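Lipase aflb (Neosartorya fumigata, PDB 6IDY) probably hydrolyses ester bonds of lipids, as a calcium-binding lipase of the alpha/beta-hydrolase fold. Local coordinates at residues K161-V166 with N226-S231; I207-V212 with T239-K244; A215-S220 with R250-D255. All coordinates share one frame; numbering follows the deposited sequence.

Interaction 1: K161-V166 with N226-S231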
loop_
_atom_site.group_PDB
_atom_site.type_symbol
_atom_site.label_atom_id
_atom_site.label_comp_id
_atom_site.label_asym_id
_atom_site.label_seq_id
_atom_site.Cartn_x
_atom_site.Cartn_y
_atom_site.Cartn_z
ATOM N N LYS A 161 16.738 -12.465 -1.904
ATOM C CA LYS A 161 16.796 -11.022 -2.083
ATOM C C LYS A 161 15.932 -10.321 -1.020
ATOM O O LYS A 161 14.752 -10.641 -0.905
ATOM C CB LYS A 161 16.318 -10.652 -3.505
ATOM C CG LYS A 161 16.452 -9.175 -3.894
ATOM C CD LYS A 161 17.891 -8.809 -4.189
ATOM C CE LYS A 161 17.990 -7.807 -5.298
ATOM N NZ LYS A 161 18.115 -8.467 -6.627
ATOM N N PRO A 162 16.490 -9.372 -0.231
ATOM C CA PRO A 162 15.654 -8.650 0.739
ATOM C C PRO A 162 14.601 -7.807 0.020
ATOM O O PRO A 162 14.912 -7.144 -0.965
ATOM C CB PRO A 162 16.663 -7.783 1.505
ATOM C CG PRO A 162 18.022 -8.408 1.223
ATOM C CD PRO A 162 17.889 -8.892 -0.188
ATOM N N VAL A 163 13.342 -7.901 0.460
ATOM C CA VAL A 163 12.222 -7.171 -0.139
ATOM C C VAL A 163 11.553 -6.308 0.935
ATOM O O VAL A 163 11.055 -6.829 1.936
ATOM C CB VAL A 163 11.211 -8.090 -0.894
ATOM C CG1 VAL A 163 10.045 -7.286 -1.467
ATOM C CG2 VAL A 163 11.899 -8.880 -2.003
ATOM N N ILE A 164 11.559 -4.986 0.719
ATOM C CA ILE A 164 10.949 -4.036 1.642
ATOM C C ILE A 164 9.498 -3.841 1.245
ATOM O O ILE A 164 9.219 -3.377 0.138
ATOM C CB ILE A 164 11.724 -2.687 1.707
ATOM C CG1 ILE A 164 13.214 -2.926 2.067
ATOM C CG2 ILE A 164 11.050 -1.721 2.702
ATOM C CD1 ILE A 164 14.131 -1.832 1.666
ATOM N N LEU A 165 8.583 -4.189 2.160
ATOM C CA LEU A 165 7.150 -4.039 1.956
ATOM C C LEU A 165 6.713 -2.690 2.505
ATOM O O LEU A 165 6.797 -2.454 3.711
ATOM C CB LEU A 165 6.370 -5.195 2.598
ATOM C CG LEU A 165 6.781 -6.621 2.210
ATOM C CD1 LEU A 165 5.983 -7.635 3.006
ATOM C CD2 LEU A 165 6.631 -6.870 0.699
ATOM N N VAL A 166 6.319 -1.779 1.601
ATOM C CA VAL A 166 5.924 -0.404 1.929
ATOM C C VAL A 166 4.391 -0.317 1.994
ATOM O O VAL A 166 3.723 -0.697 1.037
ATOM C CB VAL A 166 6.570 0.645 0.969
ATOM C CG1 VAL A 166 6.219 2.072 1.382
ATOM C CG2 VAL A 166 8.087 0.478 0.910
ATOM N N ASN A 226 21.824 -5.649 -2.814
ATOM C CA ASN A 226 20.820 -4.778 -3.388
ATOM C C ASN A 226 19.478 -5.355 -2.927
ATOM O O ASN A 226 19.411 -6.504 -2.477
ATOM C CB ASN A 226 20.933 -4.720 -4.906
ATOM C CG ASN A 226 21.957 -3.717 -5.386
ATOM O OD1 ASN A 226 22.780 -3.202 -4.621
ATOM N ND2 ASN A 226 21.921 -3.404 -6.667
ATOM N N VAL A 227 18.433 -4.544 -2.964
ATOM C CA VAL A 227 17.119 -4.955 -2.484
ATOM C C VAL A 227 16.062 -4.727 -3.548
ATOM O O VAL A 227 16.333 -4.153 -4.607
ATOM C CB VAL A 227 16.744 -4.209 -1.159
ATOM C CG1 VAL A 227 17.775 -4.463 -0.055
ATOM C CG2 VAL A 227 16.538 -2.706 -1.389
ATOM N N ALA A 228 14.845 -5.146 -3.228
ATOM C CA ALA A 228 13.656 -4.894 -4.003
ATOM C C ALA A 228 12.675 -4.226 -3.057
ATOM O O ALA A 228 12.761 -4.398 -1.837
ATOM C CB ALA A 228 13.083 -6.190 -4.531
ATOM N N VAL A 229 11.785 -3.410 -3.612
ATOM C CA VAL A 229 10.744 -2.729 -2.856
ATOM C C VAL A 229 9.409 -3.145 -3.464
ATOM O O VAL A 229 9.253 -3.090 -4.686
ATOM C CB VAL A 229 10.904 -1.176 -2.882
ATOM C CG1 VAL A 229 9.727 -0.493 -2.201
ATOM C CG2 VAL A 229 12.231 -0.723 -2.255
ATOM N N LEU A 230 8.454 -3.558 -2.620
ATOM C CA LEU A 230 7.098 -3.842 -3.071
ATOM C C LEU A 230 6.215 -2.893 -2.278
ATOM O O LEU A 230 6.239 -2.904 -1.047
ATOM C CB LEU A 230 6.680 -5.310 -2.889
ATOM C CG LEU A 230 5.382 -5.715 -3.610
ATOM C CD1 LEU A 230 5.457 -7.143 -4.081
ATOM C CD2 LEU A 230 4.159 -5.522 -2.714
ATOM N N SER A 231 5.480 -2.038 -2.985
ATOM C CA SER A 231 4.633 -1.050 -2.343
ATOM C C SER A 231 3.159 -1.225 -2.693
ATOM O O SER A 231 2.829 -1.867 -3.687
ATOM C CB SER A 231 5.112 0.354 -2.706
ATOM O OG SER A 231 4.713 0.731 -4.014
#
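Strands 161-166 and 227-231 run side by side in parallel, their axes 26° apart and 4.5 Å from each other at closest approach. Four backbone hydrogen bonds make the ladder, donated in turn by either strand. Ala-228 N meets Pro-162 O at 3.0 Å, nearly along the C=O axis, and Ile-164 N and Val-166 N point in plane at the carbonyl oxygens of Ala-228 and Leu-230. The fourth, Leu-230 N to Ile-164 O at 2.9 Å, comes in 26° above the carbonyl plane. CA-H groups lean on three of these oxygens, as with Val-163 CA and Ala-228 O at 3.3 Å. On one face Val-163 CG2 touches the Ala-228 methyl, while Leu-165 CD2 lies 3.9 Å from Leu-230 CB, these two leucines pointing the same way. Strand 190-195 flanks 161-166 in the sheet and 253-259 flanks 227-232; on this face Leu-165 touches Val-192 and Trp-194, and Leu-230 touches Ile-257 and Ile-259. On the other face Val-166 CG2, anti to its carbonyl carbon, crosses Val-229 CG1 obliquely at 3.6 Å. There Ile-164 CD1 reaches Val-227 CG2, and Val-212 and Ile-219 of helix 205-223 close over the valines. At the start of strand 161-166, Lys-161 leaves with CG anti to the backbone N (chi1 -174°), then bends so that CD lies 3.2 Å from O of the loop residue Asn-226. Its NZ goes on to a salt bridge with Asp-254, whose other carboxylate oxygen takes a hydrogen bond from Asn-226 ND2, so the carboxylate draws both residues together. The parallel pair forms the centre of the alpha/beta-hydrolase sheet. Ser-231, near the end of strand 227-232, opens a Ser-Trp-Ser-Gln-Gly sequence consistent with the nucleophile elbow of lipases.

Interaction 2: I207-V212 with T239-K244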
loop_
_atom_site.group_PDB
_atom_site.type_symbol
_atom_site.label_atom_id
_atom_site.label_comp_id
_atom_site.label_asym_id
_atom_site.label_seq_id
_atom_site.Cartn_x
_atom_site.Cartn_y
_atom_site.Cartn_z
ATOM N N ILE A 207 7.507 13.296 4.663
ATOM C CA ILE A 207 8.052 12.720 5.895
ATOM C C ILE A 207 7.998 11.197 5.774
ATOM O O ILE A 207 8.976 10.529 6.104
ATOM C CB ILE A 207 7.296 13.212 7.177
ATOM C CG1 ILE A 207 7.300 14.768 7.332
ATOM C CG2 ILE A 207 7.811 12.511 8.460
ATOM C CD1 ILE A 207 8.666 15.484 7.381
ATOM N N ASN A 208 6.854 10.651 5.304
ATOM C CA ASN A 208 6.667 9.203 5.121
ATOM C C ASN A 208 7.766 8.599 4.260
ATOM O O ASN A 208 8.263 7.521 4.575
ATOM C CB ASN A 208 5.280 8.893 4.523
ATOM C CG ASN A 208 4.127 9.351 5.383
ATOM O OD1 ASN A 208 4.274 9.595 6.582
ATOM N ND2 ASN A 208 2.949 9.480 4.784
ATOM N N SER A 209 8.158 9.323 3.191
ATOM C CA SER A 209 9.196 8.941 2.234
ATOM C C SER A 209 10.573 8.731 2.871
ATOM O O SER A 209 11.337 7.904 2.379
ATOM C CB SER A 209 9.293 9.982 1.128
ATOM O OG SER A 209 8.034 10.116 0.491
ATOM N N GLU A 210 10.890 9.481 3.946
ATOM C CA GLU A 210 12.161 9.387 4.674
ATOM C C GLU A 210 12.344 7.991 5.251
ATOM O O GLU A 210 13.460 7.469 5.255
ATOM C CB GLU A 210 12.222 10.419 5.804
ATOM C CG GLU A 210 12.354 11.845 5.305
ATOM C CD GLU A 210 12.763 12.841 6.366
ATOM O OE1 GLU A 210 13.455 12.446 7.331
ATOM O OE2 GLU A 210 12.405 14.028 6.225
ATOM N N TYR A 211 11.236 7.384 5.723
ATOM C CA TYR A 211 11.234 6.035 6.269
ATOM C C TYR A 211 11.581 5.013 5.196
ATOM O O TYR A 211 12.284 4.060 5.496
ATOM C CB TYR A 211 9.894 5.718 6.949
ATOM C CG TYR A 211 9.671 6.539 8.200
ATOM C CD1 TYR A 211 10.116 6.092 9.439
ATOM C CD2 TYR A 211 9.049 7.784 8.139
ATOM C CE1 TYR A 211 9.938 6.854 10.592
ATOM C CE2 TYR A 211 8.871 8.560 9.284
ATOM C CZ TYR A 211 9.308 8.086 10.509
ATOM O OH TYR A 211 9.101 8.823 11.645
ATOM N N VAL A 212 11.121 5.235 3.946
ATOM C CA VAL A 212 11.416 4.372 2.799
ATOM C C VAL A 212 12.893 4.530 2.414
ATOM O O VAL A 212 13.580 3.521 2.263
ATOM C CB VAL A 212 10.471 4.597 1.584
ATOM C CG1 VAL A 212 10.857 3.694 0.411
ATOM C CG2 VAL A 212 9.020 4.369 1.968
ATOM N N THR A 239 7.939 5.684 -2.118
ATOM C CA THR A 239 9.119 5.090 -2.736
ATOM C C THR A 239 9.675 5.981 -3.833
ATOM O O THR A 239 10.879 6.215 -3.856
ATOM C CB THR A 239 8.836 3.657 -3.203
ATOM O OG1 THR A 239 8.241 2.931 -2.130
ATOM C CG2 THR A 239 10.108 2.932 -3.699
ATOM N N GLN A 240 8.805 6.469 -4.737
ATOM C CA GLN A 240 9.197 7.356 -5.836
ATOM C C GLN A 240 9.850 8.637 -5.312
ATOM O O GLN A 240 10.863 9.065 -5.869
ATOM C CB GLN A 240 7.990 7.673 -6.743
ATOM C CG GLN A 240 8.361 8.378 -8.053
ATOM C CD GLN A 240 9.046 7.516 -9.095
ATOM O OE1 GLN A 240 9.447 6.360 -8.857
ATOM N NE2 GLN A 240 9.205 8.082 -10.290
ATOM N N TRP A 241 9.280 9.235 -4.240
ATOM C CA TRP A 241 9.842 10.435 -3.606
ATOM C C TRP A 241 11.214 10.101 -2.991
ATOM O O TRP A 241 12.160 10.855 -3.192
ATOM C CB TRP A 241 8.870 11.023 -2.552
ATOM C CG TRP A 241 9.305 12.343 -1.973
ATOM C CD1 TRP A 241 10.190 12.542 -0.952
ATOM C CD2 TRP A 241 8.842 13.648 -2.361
ATOM N NE1 TRP A 241 10.316 13.886 -0.686
ATOM C CE2 TRP A 241 9.486 14.589 -1.523
ATOM C CE3 TRP A 241 7.959 14.118 -3.354
ATOM C CZ2 TRP A 241 9.281 15.971 -1.650
ATOM C CZ3 TRP A 241 7.724 15.485 -3.453
ATOM C CH2 TRP A 241 8.372 16.393 -2.603
ATOM N N ALA A 242 11.331 8.952 -2.290
ATOM C CA ALA A 242 12.599 8.496 -1.691
ATOM C C ALA A 242 13.670 8.294 -2.775
ATOM O O ALA A 242 14.794 8.765 -2.617
ATOM C CB ALA A 242 12.382 7.198 -0.912
ATOM N N LEU A 243 13.297 7.654 -3.897
ATOM C CA LEU A 243 14.212 7.415 -5.015
ATOM C C LEU A 243 14.675 8.728 -5.663
ATOM O O LEU A 243 15.860 8.889 -5.951
ATOM C CB LEU A 243 13.579 6.472 -6.054
ATOM C CG LEU A 243 13.362 5.018 -5.619
ATOM C CD1 LEU A 243 12.449 4.296 -6.604
ATOM C CD2 LEU A 243 14.705 4.267 -5.450
ATOM N N LYS A 244 13.750 9.671 -5.849
ATOM C CA LYS A 244 14.054 10.972 -6.444
ATOM C C LYS A 244 15.010 11.808 -5.573
ATOM O O LYS A 244 16.068 12.226 -6.046
ATOM C CB LYS A 244 12.749 11.752 -6.717
ATOM C CG LYS A 244 12.977 13.194 -7.191
ATOM C CD LYS A 244 11.721 13.809 -7.801
ATOM C CE LYS A 244 12.040 15.120 -8.468
ATOM N NZ LYS A 244 10.813 15.929 -8.670
#
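Two helices on the same face of the central alpha/beta-hydrolase sheet meet here: helix 205-223, which leads into strand 227-232, and helix 235-245, which leaves it through the probable nucleophile elbow. Their short segments cross at -72° with axes 8.0 Å apart, a close approach that small side chains permit. Ala-242 CB sits against the backbone of the other helix, 3.5 Å from Ser-209 O, and 4.0 Å from Val-212 CG1. That same CG1, anti to its backbone N (chi1 178°), comes within 3.7 Å of Thr-239 OG1, the two side chains crossing at about a right angle. Ser-209 packs on the root of the tryptophan: its OG is 3.3 Å from Trp-241 CB, and its CB is 3.4 Å from CD1 of the indole, approaching obliquely. The two hydroxyls bond within their own helices, Ser-209 OG to Val-205 O and Thr-239 OG1 to Gly-235 O, each one turn back. Trp-241 NE1 instead bonds Tyr-438 OH. With the hydroxyls tied back in this way, the helices are held to each other by van der Waals packing alone across this contact.

Interaction 3: A215-S220 with R250-D255. With CA (calcium ion), chain D; SO4 (sulfate ion), chain E.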
loop_
_atom_site.group_PDB
_atom_site.type_symbol
_atom_site.label_atom_id
_atom_site.label_comp_id
_atom_site.label_asym_id
_atom_site.label_seq_id
_atom_site.Cartn_x
_atom_site.Cartn_y
_atom_site.Cartn_z
ATOM N N ALA A 215 14.984 2.943 5.111
ATOM C CA ALA A 215 14.795 1.484 5.059
ATOM C C ALA A 215 15.588 0.875 3.912
ATOM O O ALA A 215 16.251 -0.140 4.107
ATOM C CB ALA A 215 13.319 1.129 4.935
ATOM N N ILE A 216 15.578 1.530 2.735
ATOM C CA ILE A 216 16.347 1.065 1.581
ATOM C C ILE A 216 17.837 0.974 1.912
ATOM O O ILE A 216 18.417 -0.108 1.813
ATOM C CB ILE A 216 16.067 1.900 0.303
ATOM C CG1 ILE A 216 14.625 1.654 -0.229
ATOM C CG2 ILE A 216 17.098 1.561 -0.773
ATOM C CD1 ILE A 216 14.133 2.716 -1.287
ATOM N N ASN A 217 18.438 2.098 2.337
ATOM C CA ASN A 217 19.862 2.168 2.663
ATOM C C ASN A 217 20.248 1.320 3.867
ATOM O O ASN A 217 21.334 0.741 3.870
ATOM C CB ASN A 217 20.312 3.617 2.817
ATOM C CG ASN A 217 20.403 4.338 1.492
ATOM O OD1 ASN A 217 20.546 3.726 0.423
ATOM N ND2 ASN A 217 20.351 5.656 1.533
ATOM N N TYR A 218 19.337 1.177 4.843
ATOM C CA TYR A 218 19.591 0.360 6.024
ATOM C C TYR A 218 19.555 -1.136 5.703
ATOM O O TYR A 218 20.449 -1.870 6.133
ATOM C CB TYR A 218 18.637 0.721 7.185
ATOM C CG TYR A 218 18.791 -0.182 8.390
ATOM C CD1 TYR A 218 19.753 0.076 9.361
ATOM C CD2 TYR A 218 18.004 -1.320 8.536
ATOM C CE1 TYR A 218 19.927 -0.778 10.452
ATOM C CE2 TYR A 218 18.167 -2.178 9.619
ATOM C CZ TYR A 218 19.125 -1.902 10.577
ATOM O OH TYR A 218 19.262 -2.753 11.640
ATOM N N ILE A 219 18.510 -1.591 4.995
ATOM C CA ILE A 219 18.368 -3.007 4.657
ATOM C C ILE A 219 19.481 -3.424 3.693
ATOM O O ILE A 219 20.054 -4.499 3.868
ATOM C CB ILE A 219 16.929 -3.366 4.189
ATOM C CG1 ILE A 219 15.891 -3.155 5.337
ATOM C CG2 ILE A 219 16.830 -4.776 3.585
ATOM C CD1 ILE A 219 15.982 -4.091 6.602
ATOM N N SER A 220 19.856 -2.538 2.754
ATOM C CA SER A 220 20.959 -2.826 1.834
ATOM C C SER A 220 22.289 -2.976 2.592
ATOM O O SER A 220 23.059 -3.890 2.284
ATOM C CB SER A 220 21.073 -1.746 0.763
ATOM O OG SER A 220 22.105 -2.051 -0.161
ATOM N N ARG A 250 18.701 4.728 -5.298
ATOM C CA ARG A 250 18.536 4.235 -6.674
ATOM C C ARG A 250 19.553 3.146 -7.045
ATOM O O ARG A 250 19.205 2.226 -7.788
ATOM C CB ARG A 250 18.630 5.377 -7.706
ATOM C CG ARG A 250 17.746 6.594 -7.447
ATOM C CD ARG A 250 18.025 7.644 -8.509
ATOM N NE ARG A 250 17.514 8.968 -8.154
ATOM C CZ ARG A 250 17.705 10.063 -8.882
ATOM N NH1 ARG A 250 18.382 10.001 -10.022
ATOM N NH2 ARG A 250 17.200 11.226 -8.487
ATOM N N LYS A 251 20.804 3.268 -6.548
ATOM C CA LYS A 251 21.895 2.324 -6.840
ATOM C C LYS A 251 21.711 0.962 -6.181
ATOM O O LYS A 251 22.317 -0.009 -6.629
ATOM C CB LYS A 251 23.260 2.905 -6.416
ATOM C CG LYS A 251 23.671 4.164 -7.176
ATOM C CD LYS A 251 25.014 4.704 -6.705
ATOM C CE LYS A 251 25.453 5.882 -7.539
ATOM N NZ LYS A 251 26.814 6.354 -7.168
ATOM N N VAL A 252 20.909 0.885 -5.109
ATOM C CA VAL A 252 20.752 -0.371 -4.375
ATOM C C VAL A 252 19.350 -1.004 -4.544
ATOM O O VAL A 252 19.080 -2.034 -3.924
ATOM C CB VAL A 252 21.172 -0.240 -2.880
ATOM C CG1 VAL A 252 22.641 0.164 -2.754
ATOM C CG2 VAL A 252 20.279 0.732 -2.118
ATOM N N VAL A 253 18.479 -0.415 -5.381
ATOM C CA VAL A 253 17.145 -0.983 -5.619
ATOM C C VAL A 253 17.098 -1.574 -7.019
ATOM O O VAL A 253 17.176 -0.829 -7.999
ATOM C CB VAL A 253 15.965 -0.004 -5.326
ATOM C CG1 VAL A 253 14.613 -0.624 -5.697
ATOM C CG2 VAL A 253 15.960 0.414 -3.864
ATOM N N ASP A 254 16.992 -2.913 -7.110
ATOM C CA ASP A 254 16.936 -3.620 -8.395
ATOM C C ASP A 254 15.530 -3.683 -8.975
ATOM O O ASP A 254 15.381 -3.774 -10.188
ATOM C CB ASP A 254 17.527 -5.034 -8.276
ATOM C CG ASP A 254 19.015 -5.073 -7.979
ATOM O OD1 ASP A 254 19.709 -4.071 -8.269
ATOM O OD2 ASP A 254 19.491 -6.112 -7.472
ATOM N N ASP A 255 14.507 -3.678 -8.116
ATOM C CA ASP A 255 13.113 -3.749 -8.546
ATOM C C ASP A 255 12.217 -2.973 -7.624
ATOM O O ASP A 255 12.339 -3.068 -6.401
ATOM C CB ASP A 255 12.621 -5.212 -8.599
ATOM C CG ASP A 255 13.125 -6.009 -9.790
ATOM O OD1 ASP A 255 12.643 -5.764 -10.914
ATOM O OD2 ASP A 255 13.991 -6.887 -9.592
HETATM CA CA CA D . 14.092 -7.420 -11.989
HETATM S S SO4 E . 17.929 12.640 -12.363
HETATM O O1 SO4 E . 18.992 11.656 -12.149
HETATM O O2 SO4 E . 18.538 13.946 -12.639
HETATM O O3 SO4 E . 17.115 12.230 -13.490
HETATM O O4 SO4 E . 17.103 12.732 -11.166
HETATM O O HOH W 1 15.789 -5.720 -12.019
HETATM O O HOH W 2 15.796 -8.652 -10.935
#
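Apolar packing joins helix segment 215-220 to the turn and strand start at 250-255. Ile-216 CG2, anti to its backbone N, fits between two valines, touching Val-252 CG2 at 3.6 Å and Val-253 CG2 at 3.5 Å, the latter tighter than usual for carbon atoms. Val-253 crosses the isoleucine at about a right angle. One turn further along, Ser-220 lays its OG (chi1 -178°) 3.4 Å from Val-252 CB; this hydroxyl is hydrogen-bonded to Ser-225 O. Asn-217 OD1 adds a looser touch on Val-252 CG2.

Metal coordination dominates the far end. Asp-255 grips the calcium ion with both carboxylate oxygens, OD1 and OD2 each 2.5 Å from the metal. Two waters and the backbone oxygens of Ala-377, His-380 and Gly-382 complete seven ligand atoms, and the first water also donates to Asp-254 O at 2.7 Å, a second-shell tie.

A charged contact lies at the opposite end, where the extended Arg-250 presents its guanidinium edge to a sulfate probably taken up from the crystallisation liquor. The straightest bond runs from NH1 to sulfate O1, 2.8 Å and 151°. Its NE and NH2 are held by the carbonyls of Leu-243 and Lys-244 in helix 235-245, and Arg-337 also binds the sulfate.

Chemically, apolar packing joins the helix to this segment, while Asp-255 probably offsets about half of the ion's double charge, the other protein ligands being neutral backbone oxygens.

Along the chain the six segments come in the order 161-166, 207-212, 215-220, 226-231, 239-244 and 250-255, so the three contacts all open before any closes. Interaction 1 closes first, at strand 227-232, then interaction 2 on helix 235-245 and interaction 3 at strand 253-259; each pair crosses and none nests. Helix 205-223 serves both interactions 2 and 3 with successive turns. Thr-239 packs on Val-229, joining interactions 1 and 2. Val-227 N bonds to Val-252 O, just ahead of strand 253-259, joining interactions 1 and 3, and Arg-250 ties interaction 3 back to interaction 2. Together they bind two helices to one face of the central sheet.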